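Local atomic coordinates of serine hydrolase CCSP0084 (Cycloclasticus sp. P1, PDB entry 4I3F), a protein that probably hydrolyses esters and carbon-carbon bonds in the meta-cleavage products of aromatic compounds, as a serine hydrolase of the alpha/beta hydrolase family. Residues I27-S31 with F32-L36; S97-I100 with D101-Q105; V281-E284 with K285-A288. All coordinates share one frame; numbering follows the deposited sequence.

Contact 1: residues I27-S31 with F32-L36; sequences IQTGS and FNTFL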
ATOM      1  N   ILE A  27       9.279  13.895  -9.394  1.00 21.90           N
ATOM      2  CA  ILE A  27      10.363  13.252 -10.111  1.00 20.35           C
ATOM      3  C   ILE A  27       9.822  12.483 -11.310  1.00 17.52           C
ATOM      4  O   ILE A  27       8.820  11.775 -11.207  1.00 16.06           O
ATOM      5  CB  ILE A  27      11.187  12.362  -9.151  1.00 21.40           C
ATOM      6  CG1 ILE A  27      12.379  11.732  -9.862  1.00 27.25           C
ATOM      7  CG2 ILE A  27      10.316  11.313  -8.484  1.00 20.87           C
ATOM      8  CD1 ILE A  27      13.457  11.283  -8.898  1.00 29.82           C
ATOM      9  N   GLN A  28      10.468  12.656 -12.458  1.00 18.26           N
ATOM     10  CA  GLN A  28       9.995  12.007 -13.674  1.00 16.34           C
ATOM     11  C   GLN A  28      10.183  10.497 -13.591  1.00 18.51           C
ATOM     12  O   GLN A  28      11.290  10.011 -13.367  1.00 22.42           O
ATOM     13  CB  GLN A  28      10.735  12.563 -14.884  1.00 21.96           C
ATOM     14  CG  GLN A  28      10.275  11.984 -16.203  1.00 21.81           C
ATOM     15  CD  GLN A  28      10.965  12.646 -17.374  1.00 42.02           C
ATOM     16  OE1 GLN A  28      11.141  13.863 -17.394  1.00 48.09           O
ATOM     17  NE2 GLN A  28      11.374  11.846 -18.352  1.00 46.20           N
ATOM     18  N   THR A  29       9.094   9.755 -13.768  1.00 16.07           N
ATOM     19  CA  THR A  29       9.160   8.304 -13.771  1.00 14.16           C
ATOM     20  C   THR A  29       8.473   7.829 -15.035  1.00 15.69           C
ATOM     21  O   THR A  29       7.250   7.654 -15.060  1.00 14.99           O
ATOM     22  CB  THR A  29       8.471   7.690 -12.535  1.00 15.64           C
ATOM     23  OG1 THR A  29       7.156   8.250 -12.402  1.00 14.91           O
ATOM     24  CG2 THR A  29       9.261   8.003 -11.267  1.00 13.88           C
ATOM     25  N   GLY A  30       9.257   7.645 -16.091  1.00 17.38           N
ATOM     26  CA  GLY A  30       8.695   7.288 -17.380  1.00 17.86           C
ATOM     27  C   GLY A  30       7.908   8.437 -17.986  1.00 20.95           C
ATOM     28  O   GLY A  30       8.420   9.549 -18.094  1.00 18.10           O
ATOM     29  N   SER A  31       6.656   8.172 -18.358  1.00 15.99           N
ATOM     30  CA  SER A  31       5.862   9.129 -19.115  1.00 17.85           C
ATOM     31  C   SER A  31       5.114  10.132 -18.237  1.00 15.23           C
ATOM     32  O   SER A  31       4.399  10.997 -18.752  1.00 15.96           O
ATOM     33  CB  SER A  31       4.869   8.397 -20.020  1.00 16.14           C
ATOM     34  OG  SER A  31       4.014   7.563 -19.255  1.00 17.48           O
ATOM     35  N   PHE A  32       5.269  10.029 -16.919  1.00 14.30           N
ATOM     36  CA  PHE A  32       4.568  10.937 -16.016  1.00 15.76           C
ATOM     37  C   PHE A  32       5.435  11.282 -14.813  1.00 15.53           C
ATOM     38  O   PHE A  32       6.465  10.643 -14.588  1.00 16.76           O
ATOM     39  CB  PHE A  32       3.255  10.299 -15.538  1.00 13.82           C
ATOM     40  CG  PHE A  32       3.445   9.024 -14.782  1.00 13.66           C
ATOM     41  CD1 PHE A  32       3.439   9.021 -13.394  1.00 15.03           C
ATOM     42  CD2 PHE A  32       3.648   7.822 -15.457  1.00 16.17           C
ATOM     43  CE1 PHE A  32       3.632   7.845 -12.693  1.00 11.84           C
ATOM     44  CE2 PHE A  32       3.832   6.636 -14.760  1.00 13.67           C
ATOM     45  CZ  PHE A  32       3.829   6.647 -13.372  1.00 13.20           C
ATOM     46  N   ASN A  33       5.018  12.276 -14.030  1.00 15.51           N
ATOM     47  CA  ASN A  33       5.748  12.626 -12.810  1.00 18.03           C
ATOM     48  C   ASN A  33       5.209  11.951 -11.563  1.00 16.86           C
ATOM     49  O   ASN A  33       3.995  11.825 -11.392  1.00 16.23           O
ATOM     50  CB  ASN A  33       5.761  14.138 -12.601  1.00 20.63           C
ATOM     51  CG  ASN A  33       6.687  14.840 -13.556  1.00 28.56           C
ATOM     52  OD1 ASN A  33       7.788  14.368 -13.822  1.00 33.88           O
ATOM     53  ND2 ASN A  33       6.243  15.973 -14.090  1.00 36.01           N
ATOM     54  N   THR A  34       6.121  11.537 -10.689  1.00 12.46           N
ATOM     55  CA  THR A  34       5.751  10.957  -9.403  1.00 13.79           C
ATOM     56  C   THR A  34       5.972  11.949  -8.266  1.00 16.05           C
ATOM     57  O   THR A  34       7.049  12.531  -8.144  1.00 17.40           O
ATOM     58  CB  THR A  34       6.553   9.680  -9.118  1.00 15.62           C
ATOM     59  OG1 THR A  34       6.064   8.623  -9.951  1.00 14.40           O
ATOM     60  CG2 THR A  34       6.404   9.259  -7.658  1.00 15.18           C
ATOM     61  N   PHE A  35       4.948  12.151  -7.437  1.00 14.81           N
ATOM     62  CA  PHE A  35       5.122  12.965  -6.243  1.00 15.76           C
ATOM     63  C   PHE A  35       5.751  12.084  -5.176  1.00 14.99           C
ATOM     64  O   PHE A  35       5.255  10.993  -4.895  1.00 12.81           O
ATOM     65  CB  PHE A  35       3.785  13.522  -5.762  1.00 16.39           C
ATOM     66  CG  PHE A  35       3.905  14.378  -4.533  1.00 17.47           C
ATOM     67  CD1 PHE A  35       4.382  15.680  -4.625  1.00 17.03           C
ATOM     68  CD2 PHE A  35       3.562  13.872  -3.287  1.00 14.87           C
ATOM     69  CE1 PHE A  35       4.506  16.473  -3.502  1.00 22.69           C
ATOM     70  CE2 PHE A  35       3.680  14.656  -2.158  1.00 18.35           C
ATOM     71  CZ  PHE A  35       4.153  15.961  -2.261  1.00 18.58           C
ATOM     72  N   LEU A  36       6.853  12.551  -4.599  1.00 15.95           N
ATOM     73  CA  LEU A  36       7.641  11.724  -3.700  1.00 15.24           C
ATOM     74  C   LEU A  36       7.846  12.375  -2.339  1.00 14.16           C
ATOM     75  O   LEU A  36       8.241  13.533  -2.247  1.00 19.02           O
ATOM     76  CB  LEU A  36       9.004  11.444  -4.334  1.00 18.14           C
ATOM     77  CG  LEU A  36       9.972  10.615  -3.494  1.00 19.21           C
ATOM     78  CD1 LEU A  36       9.468   9.189  -3.353  1.00 18.15           C
ATOM     79  CD2 LEU A  36      11.368  10.654  -4.090  1.00 17.48           C
TER
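Ile27 and Thr34 face each other as an antiparallel hydrogen-bonded pair in a beta hairpin, two residues before the turn: Ile27 N donates to Thr34 O at 2.9 Å and Thr34 N returns a bond to Ile27 O at 2.8 Å. Gln28 and Asn33 form the non-hydrogen-bonded pair that follows, and Thr29 closes the ladder with Phe32, its N lying 2.9 Å from Phe32 O. From Thr29 to Phe32 the chain reverses in a type II' turn, where Gly30 takes a positive phi (69°) that favours glycine.

Side chains alternate between the two faces of the ribbon. On the face shared by Ile27, Thr29, Phe32 and Thr34, the two threonines cross at about a right angle and join hydroxyls, Thr29 OG1 to Thr34 OG1 at 2.7 Å, a hydrogen bond that either could donate. Thr29 OG1 reaches it by sitting between its own backbone N and carbonyl carbon (chi1 51°), which also puts it over one face of the Phe32 ring, 3.6 Å from Phe32 CE1. Carbonyl Thr29 O lies above this ring too, offset toward the rim, while Ser31 OG meets the ring at its edge and is hydrogen-bonded to Asn90 ND2. Further along, Ile27 CG2 rests against Thr34 O at 3.5 Å, alongside the threonine. On the other face Asn33 OD1 leans over the neighbouring strand to within 3.2 Å of Gln28 CA.

The hairpin forms one margin of the central sheet, with strand 23-29 outermost and strand 32-39 running beside strand 75-79. Helix 96-113 covers the threonine face: Thr34 OG1 also bonds Gln106 NE2, and Ile27 packs on Leu110 and Ala113.

Contact 2: residues S97-I100 with D101-Q105; sequences SHWI and DIWVQ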
ATOM      1  N   SER A  97      -5.170  -5.095 -14.487  1.00 13.62           N
ATOM      2  CA  SER A  97      -3.896  -5.715 -14.869  1.00 17.21           C
ATOM      3  C   SER A  97      -2.936  -4.686 -15.484  1.00 15.19           C
ATOM      4  O   SER A  97      -1.725  -4.726 -15.247  1.00 16.07           O
ATOM      5  CB  SER A  97      -4.105  -6.908 -15.804  1.00 18.49           C
ATOM      6  OG  SER A  97      -4.527  -6.499 -17.084  1.00 27.62           O
ATOM      7  N   HIS A  98      -3.488  -3.751 -16.249  1.00 14.44           N
ATOM      8  CA  HIS A  98      -2.683  -2.714 -16.882  1.00 16.25           C
ATOM      9  C   HIS A  98      -2.164  -1.686 -15.897  1.00 17.77           C
ATOM     10  O   HIS A  98      -1.083  -1.125 -16.091  1.00 17.21           O
ATOM     11  CB  HIS A  98      -3.492  -2.065 -17.997  1.00 15.15           C
ATOM     12  CG  HIS A  98      -4.098  -3.071 -18.915  1.00 16.09           C
ATOM     13  ND1 HIS A  98      -3.329  -3.945 -19.650  1.00 21.30           N
ATOM     14  CD2 HIS A  98      -5.388  -3.388 -19.173  1.00 22.53           C
ATOM     15  CE1 HIS A  98      -4.121  -4.742 -20.346  1.00 26.57           C
ATOM     16  NE2 HIS A  98      -5.375  -4.426 -20.075  1.00 25.24           N
ATOM     17  N   TRP A  99      -2.918  -1.446 -14.829  1.00 11.55           N
ATOM     18  CA  TRP A  99      -2.445  -0.540 -13.795  1.00 12.21           C
ATOM     19  C   TRP A  99      -1.332  -1.196 -12.990  1.00 12.03           C
ATOM     20  O   TRP A  99      -0.365  -0.537 -12.620  1.00 12.94           O
ATOM     21  CB  TRP A  99      -3.596  -0.061 -12.908  1.00 12.09           C
ATOM     22  CG  TRP A  99      -4.338   1.069 -13.525  1.00 11.20           C
ATOM     23  CD1 TRP A  99      -5.457   0.988 -14.301  1.00 12.88           C
ATOM     24  CD2 TRP A  99      -3.993   2.459 -13.460  1.00 15.39           C
ATOM     25  NE1 TRP A  99      -5.835   2.242 -14.713  1.00 16.71           N
ATOM     26  CE2 TRP A  99      -4.957   3.163 -14.200  1.00 12.83           C
ATOM     27  CE3 TRP A  99      -2.972   3.176 -12.826  1.00 15.91           C
ATOM     28  CZ2 TRP A  99      -4.934   4.555 -14.335  1.00 12.45           C
ATOM     29  CZ3 TRP A  99      -2.941   4.560 -12.970  1.00 11.65           C
ATOM     30  CH2 TRP A  99      -3.920   5.234 -13.713  1.00 13.84           C
ATOM     31  N   ILE A 100      -1.442  -2.498 -12.747  1.00 12.78           N
ATOM     32  CA  ILE A 100      -0.364  -3.211 -12.065  1.00 10.43           C
ATOM     33  C   ILE A 100       0.951  -3.087 -12.850  1.00 14.54           C
ATOM     34  O   ILE A 100       2.008  -2.850 -12.258  1.00 13.38           O
ATOM     35  CB  ILE A 100      -0.715  -4.696 -11.808  1.00 16.85           C
ATOM     36  CG1 ILE A 100      -1.803  -4.798 -10.740  1.00 12.02           C
ATOM     37  CG2 ILE A 100       0.518  -5.471 -11.351  1.00 15.50           C
ATOM     38  CD1 ILE A 100      -2.582  -6.119 -10.760  1.00 15.57           C
ATOM     39  N   ASP A 101       0.887  -3.217 -14.174  1.00 12.81           N
ATOM     40  CA  ASP A 101       2.068  -3.036 -15.020  1.00 13.67           C
ATOM     41  C   ASP A 101       2.677  -1.648 -14.813  1.00 14.09           C
ATOM     42  O   ASP A 101       3.890  -1.506 -14.635  1.00 15.42           O
ATOM     43  CB  ASP A 101       1.712  -3.243 -16.496  1.00 16.27           C
ATOM     44  CG  ASP A 101       1.401  -4.698 -16.835  1.00 22.85           C
ATOM     45  OD1 ASP A 101       1.799  -5.597 -16.063  1.00 21.68           O
ATOM     46  OD2 ASP A 101       0.764  -4.933 -17.885  1.00 23.23           O
ATOM     47  N   ILE A 102       1.819  -0.632 -14.819  1.00 11.51           N
ATOM     48  CA  ILE A 102       2.229   0.750 -14.555  1.00 10.28           C
ATOM     49  C   ILE A 102       2.821   0.942 -13.150  1.00 12.07           C
ATOM     50  O   ILE A 102       3.843   1.626 -12.991  1.00 14.19           O
ATOM     51  CB  ILE A 102       1.038   1.725 -14.758  1.00 11.58           C
ATOM     52  CG1 ILE A 102       0.793   1.970 -16.241  1.00 13.31           C
ATOM     53  CG2 ILE A 102       1.289   3.042 -14.036  1.00 13.02           C
ATOM     54  CD1 ILE A 102      -0.538   2.657 -16.554  1.00 14.55           C
ATOM     55  N   TRP A 103       2.177   0.362 -12.142  1.00 10.45           N
ATOM     56  CA  TRP A 103       2.621   0.510 -10.749  1.00  9.69           C
ATOM     57  C   TRP A 103       3.989  -0.133 -10.516  1.00 12.25           C
ATOM     58  O   TRP A 103       4.839   0.432  -9.812  1.00 11.03           O
ATOM     59  CB  TRP A 103       1.570  -0.062  -9.798  1.00 12.82           C
ATOM     60  CG  TRP A 103       0.287   0.746  -9.788  1.00 13.85           C
ATOM     61  CD1 TRP A 103       0.169   2.089 -10.006  1.00 11.39           C
ATOM     62  CD2 TRP A 103      -1.048   0.254  -9.573  1.00 12.86           C
ATOM     63  NE1 TRP A 103      -1.151   2.468  -9.916  1.00 11.28           N
ATOM     64  CE2 TRP A 103      -1.919   1.361  -9.660  1.00 12.16           C
ATOM     65  CE3 TRP A 103      -1.589  -1.013  -9.316  1.00  9.87           C
ATOM     66  CZ2 TRP A 103      -3.305   1.241  -9.494  1.00 11.61           C
ATOM     67  CZ3 TRP A 103      -2.965  -1.131  -9.155  1.00 10.70           C
ATOM     68  CH2 TRP A 103      -3.806  -0.014  -9.251  1.00 10.27           C
ATOM     69  N   VAL A 104       4.205  -1.303 -11.115  1.00 11.31           N
ATOM     70  CA  VAL A 104       5.498  -1.977 -11.033  1.00 12.28           C
ATOM     71  C   VAL A 104       6.577  -1.122 -11.703  1.00 11.90           C
ATOM     72  O   VAL A 104       7.597  -0.815 -11.083  1.00 11.88           O
ATOM     73  CB  VAL A 104       5.435  -3.408 -11.634  1.00 13.78           C
ATOM     74  CG1 VAL A 104       6.835  -4.013 -11.793  1.00 13.27           C
ATOM     75  CG2 VAL A 104       4.562  -4.308 -10.750  1.00 14.33           C
ATOM     76  N   GLN A 105       6.353  -0.708 -12.951  1.00 14.91           N
ATOM     77  CA  GLN A 105       7.370   0.067 -13.660  1.00 12.25           C
ATOM     78  C   GLN A 105       7.637   1.411 -12.976  1.00 12.68           C
ATOM     79  O   GLN A 105       8.770   1.901 -12.969  1.00 13.60           O
ATOM     80  CB  GLN A 105       7.012   0.265 -15.143  1.00 12.44           C
ATOM     81  CG  GLN A 105       8.165   0.816 -15.975  1.00 19.16           C
ATOM     82  CD  GLN A 105       9.374  -0.113 -15.981  1.00 23.61           C
ATOM     83  OE1 GLN A 105       9.245  -1.309 -16.234  1.00 24.78           O
ATOM     84  NE2 GLN A 105      10.555   0.439 -15.714  1.00 21.34           N
TER
HETATM   85  O   HOH W   1      -1.561  -6.650 -18.161  1.00 33.91           O
HETATM   86  O   HOH W   2      -0.323  -3.346 -19.698  1.00 19.10           O
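Trp103 lies against Trp99 one turn earlier, an i to i+4 contact along helix 96-113, and its indole can be followed outward over that residue's backbone and side chain. Its CB starts 3.5 Å from Trp99 O, the same carbonyl that accepts the short 2.7 Å hydrogen bond from Trp103 N. With CG beside the backbone N (chi1 -68°), the indole folds back over this oxygen: both Trp103 CG and Trp103 CD2 come within 3.2 Å of Trp99 O, which stands over one ring face, offset toward the rim. On the six-membered ring, Trp103 CE3 meets Ile100 CG1 at 4.0 Å, and Trp103 CZ2 and CH2 lie over Trp99 CB. That methylene makes a CH-pi contact, 3.7 Å from the centroid of the Trp103 six-membered ring and 14° off its normal. Trp103 NE1 arrives at the edge of the Trp99 ring, near CE3, and spends its hydrogen on Ala82 O. The two indoles meet obliquely, their planes 41° apart.

Elsewhere on the helix, Asp101 OD2 accepts from two waters, one also bonded to Ser97 OG and the other to His98 ND1, so this polar strip is linked through solvent. Asp101 OD1 makes a salt bridge with Arg137.

Helix 96-113 packs beside the sheet of the alpha/beta hydrolase fold, its apolar side sandwiched among other helices. Ile100, Trp103 and Val104 pack on helix 126-137, Trp99 and Trp103 touch Met217 of helix 208-217, and Phe229 of helix 222-229 meets both Ile100 and Trp103.

Contact 3: residues V281-E284 with K285-A288; sequences VQIE and KKKA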
ATOM      1  N   VAL A 281      -3.473  -1.265   9.922  1.00 14.06           N
ATOM      2  CA  VAL A 281      -2.689  -1.716  11.075  1.00 12.20           C
ATOM      3  C   VAL A 281      -1.729  -0.625  11.530  1.00 10.88           C
ATOM      4  O   VAL A 281      -1.517  -0.436  12.729  1.00  9.07           O
ATOM      5  CB  VAL A 281      -1.863  -2.987  10.734  1.00 11.10           C
ATOM      6  CG1 VAL A 281      -1.061  -3.440  11.936  1.00 12.97           C
ATOM      7  CG2 VAL A 281      -2.772  -4.124  10.259  1.00 13.34           C
ATOM      8  N   GLN A 282      -1.170   0.105  10.565  1.00  9.52           N
ATOM      9  CA  GLN A 282      -0.156   1.116  10.847  1.00 10.91           C
ATOM     10  C   GLN A 282      -0.709   2.365  11.531  1.00 11.12           C
ATOM     11  O   GLN A 282       0.053   3.145  12.110  1.00 12.25           O
ATOM     12  CB  GLN A 282       0.603   1.489   9.561  1.00 11.48           C
ATOM     13  CG  GLN A 282       0.008   2.636   8.738  1.00 11.65           C
ATOM     14  CD  GLN A 282      -1.242   2.269   7.935  1.00 11.97           C
ATOM     15  OE1 GLN A 282      -1.870   1.230   8.148  1.00 14.61           O
ATOM     16  NE2 GLN A 282      -1.605   3.145   7.002  1.00 15.74           N
ATOM     17  N   ILE A 283      -2.027   2.559  11.459  1.00 10.46           N
ATOM     18  CA  ILE A 283      -2.680   3.660  12.154  1.00 10.33           C
ATOM     19  C   ILE A 283      -3.273   3.176  13.473  1.00 14.40           C
ATOM     20  O   ILE A 283      -3.188   3.867  14.485  1.00 17.68           O
ATOM     21  CB  ILE A 283      -3.827   4.284  11.313  1.00 14.07           C
ATOM     22  CG1 ILE A 283      -3.350   4.664   9.912  1.00 17.90           C
ATOM     23  CG2 ILE A 283      -4.428   5.502  12.032  1.00 15.36           C
ATOM     24  CD1 ILE A 283      -2.258   5.685   9.899  1.00 18.05           C
ATOM     25  N   GLU A 284      -3.878   1.990  13.466  1.00  9.23           N
ATOM     26  CA  GLU A 284      -4.527   1.478  14.675  1.00 10.28           C
ATOM     27  C   GLU A 284      -3.497   1.151  15.744  1.00 12.12           C
ATOM     28  O   GLU A 284      -3.671   1.497  16.912  1.00 14.65           O
ATOM     29  CB  GLU A 284      -5.350   0.227  14.356  1.00 13.72           C
ATOM     30  CG  GLU A 284      -6.226  -0.274  15.508  1.00 17.56           C
ATOM     31  CD  GLU A 284      -7.694  -0.353  15.115  1.00 14.71           C
ATOM     32  OE1 GLU A 284      -7.969  -0.637  13.931  1.00 15.09           O
ATOM     33  OE2 GLU A 284      -8.557  -0.133  15.984  1.00 15.49           O
ATOM     34  N   LYS A 285      -2.431   0.473  15.326  1.00 12.33           N
ATOM     35  CA  LYS A 285      -1.353   0.053  16.222  1.00 14.57           C
ATOM     36  C   LYS A 285      -0.062   0.726  15.778  1.00 10.47           C
ATOM     37  O   LYS A 285       0.890   0.034  15.393  1.00 10.03           O
ATOM     38  CB  LYS A 285      -1.125  -1.461  16.121  1.00 17.21           C
ATOM     39  CG  LYS A 285      -2.384  -2.317  16.005  1.00 21.34           C
ATOM     40  CD  LYS A 285      -3.054  -2.492  17.355  1.00 18.84           C
ATOM     41  CE  LYS A 285      -4.185  -3.522  17.281  1.00 15.62           C
ATOM     42  NZ  LYS A 285      -4.788  -3.768  18.626  1.00 15.06           N
ATOM     43  N   LYS A 286      -0.016   2.053  15.824  1.00 15.29           N
ATOM     44  CA  LYS A 286       1.165   2.778  15.351  1.00 15.27           C
ATOM     45  C   LYS A 286       2.455   2.280  15.990  1.00 12.55           C
ATOM     46  O   LYS A 286       3.391   1.916  15.281  1.00 13.14           O
ATOM     47  CB  LYS A 286       1.029   4.270  15.631  1.00 18.58           C
ATOM     48  CG  LYS A 286      -0.159   4.911  14.955  1.00 20.67           C
ATOM     49  CD  LYS A 286      -0.197   6.384  15.260  1.00 16.94           C
ATOM     50  CE  LYS A 286      -1.490   6.989  14.763  1.00 18.19           C
ATOM     51  NZ  LYS A 286      -2.634   6.401  15.504  1.00 17.11           N
ATOM     52  N   LYS A 287       2.513   2.253  17.320  1.00 11.62           N
ATOM     53  CA  LYS A 287       3.775   1.892  17.971  1.00 11.16           C
ATOM     54  C   LYS A 287       4.160   0.446  17.685  1.00 10.74           C
ATOM     55  O   LYS A 287       5.324   0.153  17.383  1.00 12.87           O
ATOM     56  CB  LYS A 287       3.752   2.172  19.485  1.00 11.67           C
ATOM     57  CG  LYS A 287       5.083   1.831  20.177  1.00 14.62           C
ATOM     58  CD  LYS A 287       5.258   2.543  21.513  1.00 19.32           C
ATOM     59  CE  LYS A 287       4.408   1.934  22.614  1.00 26.25           C
ATOM     60  NZ  LYS A 287       4.808   0.522  22.933  1.00 21.76           N
ATOM     61  N   ALA A 288       3.189  -0.459  17.771  1.00 12.29           N
ATOM     62  CA  ALA A 288       3.468  -1.879  17.567  1.00  9.44           C
ATOM     63  C   ALA A 288       3.898  -2.165  16.131  1.00 11.13           C
ATOM     64  O   ALA A 288       4.870  -2.892  15.897  1.00 10.37           O
ATOM     65  CB  ALA A 288       2.265  -2.729  17.955  1.00 10.69           C
TER
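Lys286 turns its side chain back to the preceding helical turn, where NZ donates to Ile283 O at 2.8 Å, in the carbonyl plane. The chain is extended until a bend at its last torsion (chi4 64°), which brings the ammonium onto this oxygen, and Lys286 CG passes 3.2 Å from Ile283 O on the way. The same ammonium makes a cation-pi contact with Tyr65. With only a methyl group at this position, as in an alanine, Ile283 O would probably lose its lysine donor and Tyr65 its cation.

The backbone adds one helical bond, Lys285 N to Val281 O at 2.9 Å. Lys285 then leaves helical geometry, at once ending helix 281-284 and occupying the N-cap position of the next helix. Gln282 O receives a CA-H...O contact from Lys286 CA at 3.4 Å.

Other polar ends are satisfied farther away. Buried Glu284 is gripped by backbone amides: OE1 accepts from Phe185 N and Gly278 N, OE2 from Asp186 N, three bonds that hold the carboxylate in place and would be expected to favour its charged form. Lys285 NZ donates to the carbonyls of Asp275 and His276, and Gln282 NE2 to Asn62 O.

The break at Lys285 joins short helix 281-284 to helix 286-298, the chain's last, which follows final strand 269-274 of the alpha/beta hydrolase fold; Val281 packs on Met148 of strand 142-148, Phe274 of strand 269-274 and Phe289 of the last helix.

In the fold
Contacts 1, 2 and 3 follow one another along the chain without overlapping. Contact 1 is the turn end of the hairpin at one margin of the eight-stranded sheet, and contact 2 belongs to helix 96-113, which packs on that hairpin; their centres are about 14 Å apart and their nearest atoms about 4 Å, without touching. Contact 3 lies on the opposite side of the chain's centre, about 30 Å from contact 1 and 28 Å from contact 2 between centres, where the chain touches strand 269-274 at the opposite margin. Together they sample both ends of an alpha/beta hydrolase fold, with Trp103 of contact 2 near the probable nucleophile elbow.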